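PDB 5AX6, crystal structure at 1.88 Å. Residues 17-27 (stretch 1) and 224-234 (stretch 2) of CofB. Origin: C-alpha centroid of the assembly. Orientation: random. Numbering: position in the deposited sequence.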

# COMPACT_ATOMS: atom_id res chain seq x y z
N GLU A 17 17.95 29.26 4.88
CA GLU A 17 17.98 29.83 6.22
C GLU A 17 16.55 30.18 6.65
O GLU A 17 16.10 29.81 7.73
CB GLU A 17 18.86 31.08 6.27
CG GLU A 17 20.35 30.85 6.01
CD GLU A 17 21.10 30.33 7.23
OE1 GLU A 17 21.59 31.17 8.04
OE2 GLU A 17 21.22 29.10 7.38
N ILE A 18 15.87 30.90 5.78
CA ILE A 18 14.49 31.34 6.04
C ILE A 18 13.57 30.15 6.30
O ILE A 18 12.85 30.14 7.30
CB ILE A 18 13.98 32.19 4.85
CG1 ILE A 18 14.63 33.58 4.89
CG2 ILE A 18 12.47 32.29 4.85
CD1 ILE A 18 14.49 34.35 3.59
N ALA A 19 13.61 29.14 5.44
CA ALA A 19 12.71 27.99 5.59
C ALA A 19 12.97 27.26 6.90
O ALA A 19 12.04 26.78 7.56
CB ALA A 19 12.87 27.02 4.41
N GLY A 20 14.24 27.16 7.28
CA GLY A 20 14.60 26.49 8.52
C GLY A 20 14.11 27.22 9.76
O GLY A 20 13.59 26.60 10.69
N ILE A 21 14.27 28.54 9.77
CA ILE A 21 13.81 29.32 10.91
C ILE A 21 12.28 29.20 10.99
O ILE A 21 11.71 29.02 12.05
CB ILE A 21 14.22 30.80 10.79
CG1 ILE A 21 15.74 30.97 10.89
CG2 ILE A 21 13.53 31.62 11.86
CD1 ILE A 21 16.29 30.62 12.26
N VAL A 22 11.62 29.28 9.85
CA VAL A 22 10.15 29.17 9.83
C VAL A 22 9.69 27.79 10.30
O VAL A 22 8.70 27.67 11.03
CB VAL A 22 9.62 29.49 8.44
CG1 VAL A 22 8.14 29.13 8.32
CG2 VAL A 22 9.86 30.98 8.13
N ASP A 23 10.44 26.75 9.91
CA ASP A 23 10.12 25.39 10.35
C ASP A 23 10.16 25.29 11.86
O ASP A 23 9.31 24.65 12.48
CB ASP A 23 11.11 24.37 9.75
CG ASP A 23 10.78 23.99 8.31
OD1 ASP A 23 9.68 24.28 7.81
OD2 ASP A 23 11.66 23.37 7.67
N PHE A 24 11.15 25.95 12.47
CA PHE A 24 11.31 25.95 13.92
C PHE A 24 10.15 26.67 14.60
O PHE A 24 9.57 26.17 15.58
CB PHE A 24 12.64 26.61 14.28
CG PHE A 24 12.94 26.64 15.76
CD1 PHE A 24 13.23 25.47 16.45
CD2 PHE A 24 12.96 27.84 16.46
CE1 PHE A 24 13.51 25.50 17.82
CE2 PHE A 24 13.26 27.88 17.81
CZ PHE A 24 13.53 26.71 18.49
N VAL A 25 9.82 27.85 14.09
CA VAL A 25 8.68 28.61 14.60
C VAL A 25 7.41 27.76 14.52
O VAL A 25 6.56 27.81 15.43
CB VAL A 25 8.50 29.93 13.81
CG1 VAL A 25 7.14 30.58 14.11
CG2 VAL A 25 9.62 30.90 14.14
N ALA A 26 7.27 26.99 13.45
CA ALA A 26 6.04 26.22 13.22
C ALA A 26 5.94 24.93 14.05
O ALA A 26 4.97 24.17 13.92
CB ALA A 26 5.91 25.89 11.75
N GLU A 27 6.92 24.67 14.91
CA GLU A 27 6.82 23.52 15.81
C GLU A 27 6.67 23.98 17.25
O GLU A 27 7.65 24.37 17.88
CB GLU A 27 8.04 22.60 15.67
CG GLU A 27 8.14 21.95 14.31
CD GLU A 27 9.40 21.09 14.12
OE1 GLU A 27 10.13 20.85 15.11
OE2 GLU A 27 9.65 20.66 12.98
N ARG A 224 12.18 43.56 3.09
CA ARG A 224 11.59 42.76 4.15
C ARG A 224 10.76 41.65 3.51
O ARG A 224 9.81 41.92 2.78
CB ARG A 224 10.73 43.62 5.07
CG ARG A 224 10.19 42.86 6.27
CD ARG A 224 9.23 43.69 7.09
NE ARG A 224 8.00 44.00 6.36
CZ ARG A 224 6.99 44.68 6.90
NH1 ARG A 224 7.08 45.10 8.15
NH2 ARG A 224 5.90 44.93 6.18
N LEU A 225 11.15 40.40 3.77
CA LEU A 225 10.40 39.26 3.27
C LEU A 225 9.54 38.71 4.39
O LEU A 225 10.07 38.36 5.45
CB LEU A 225 11.33 38.16 2.74
CG LEU A 225 12.41 38.53 1.73
CD1 LEU A 225 13.28 37.31 1.42
CD2 LEU A 225 11.76 39.05 0.46
N SER A 226 8.23 38.62 4.17
CA SER A 226 7.30 38.13 5.19
C SER A 226 6.85 36.72 4.87
O SER A 226 6.41 36.45 3.76
CB SER A 226 6.07 39.03 5.30
OG SER A 226 6.43 40.35 5.67
N ILE A 227 6.95 35.83 5.86
CA ILE A 227 6.48 34.45 5.71
C ILE A 227 5.39 34.14 6.72
O ILE A 227 5.52 34.46 7.90
CB ILE A 227 7.61 33.42 5.91
CG1 ILE A 227 8.89 33.84 5.18
CG2 ILE A 227 7.12 32.02 5.54
CD1 ILE A 227 8.85 33.61 3.68
N ASP A 228 4.31 33.52 6.25
CA ASP A 228 3.26 33.02 7.14
C ASP A 228 3.64 31.61 7.58
O ASP A 228 3.58 30.69 6.78
CB ASP A 228 1.91 33.01 6.40
CG ASP A 228 0.75 32.51 7.26
OD1 ASP A 228 0.98 32.04 8.40
OD2 ASP A 228 -0.40 32.57 6.77
N PRO A 229 4.04 31.43 8.86
CA PRO A 229 4.50 30.09 9.24
C PRO A 229 3.40 29.05 9.22
O PRO A 229 3.70 27.85 9.26
CB PRO A 229 5.01 30.29 10.68
CG PRO A 229 4.19 31.44 11.19
CD PRO A 229 4.04 32.36 10.00
N ASN A 230 2.13 29.47 9.19
CA ASN A 230 1.04 28.49 9.15
C ASN A 230 0.62 28.08 7.74
O ASN A 230 -0.14 27.13 7.57
CB ASN A 230 -0.17 29.03 9.91
CG ASN A 230 0.13 29.21 11.39
OD1 ASN A 230 0.74 28.35 12.00
ND2 ASN A 230 -0.27 30.34 11.94
N LEU A 231 1.09 28.80 6.73
CA LEU A 231 0.71 28.49 5.36
C LEU A 231 1.39 27.19 4.92
O LEU A 231 2.62 27.10 4.94
CB LEU A 231 1.09 29.64 4.43
CG LEU A 231 0.68 29.47 2.96
CD1 LEU A 231 -0.84 29.34 2.82
CD2 LEU A 231 1.19 30.65 2.14
N GLY A 232 0.59 26.20 4.54
CA GLY A 232 1.13 24.91 4.12
C GLY A 232 1.66 24.05 5.26
O GLY A 232 2.31 23.03 5.03
N LYS A 233 1.37 24.46 6.49
CA LYS A 233 1.81 23.73 7.68
C LYS A 233 1.09 22.39 7.88
O LYS A 233 1.67 21.43 8.38
CB LYS A 233 1.60 24.62 8.90
CG LYS A 233 2.08 24.06 10.22
CD LYS A 233 1.87 25.12 11.30
CE LYS A 233 2.14 24.60 12.70
NZ LYS A 233 1.77 25.67 13.68
N PHE A 234 -0.19 22.35 7.51
CA PHE A 234 -1.02 21.17 7.71
C PHE A 234 -1.43 20.49 6.42
O PHE A 234 -1.61 21.15 5.40
CB PHE A 234 -2.28 21.54 8.49
CG PHE A 234 -2.00 22.19 9.81
CD1 PHE A 234 -1.34 21.50 10.81
CD2 PHE A 234 -2.41 23.49 10.05
CE1 PHE A 234 -1.09 22.10 12.04
CE2 PHE A 234 -2.16 24.10 11.26
CZ PHE A 234 -1.51 23.41 12.27
O HOH W 1 3.94 26.98 15.80

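No direct hydrogen bond joins these two stretches of CofB, although they bury 358 Å² between them; the one polar link runs through a water. The example illustrates how a helix can pack on a strand, and on the turn that follows it, mainly through apolar side chains. Residues spaced three or four apart lie along one side of a helix, and here Ile18, Val22 and Val25 form such a stripe, which Ala26, just beyond the helix, continues. In the strand, side chains alternate, so Leu225 and Ile227 point toward the helix while Ser226 does not reach it. Ile18 spans both, its CD1 lying 3.9 Å from Leu225 CD1 and its CG2 3.9 Å from Ile227 CG1. Val22 CG2 is 3.9 Å from Ile227 CG2, while Val22 CG1 lies 4.1 Å from both Ile227 CG2 and Pro229 CB. Pro229, buried within the type I turn from Asp228 to Leu231, offers a compact apolar surface, also met by Val25 CG1 at 4.0 Å from Pro229 CB. At the far end, Ala26, with only a methyl group for a side chain, points toward the turn, its CB 3.9 Å from Pro229 O. The extended Lys233 passes alongside, its CE 3.1 Å from Ala26 O, and its NZ makes a weak 3.3 Å hydrogen bond to the water oxygen, which donates to Val25 O at 2.8 Å.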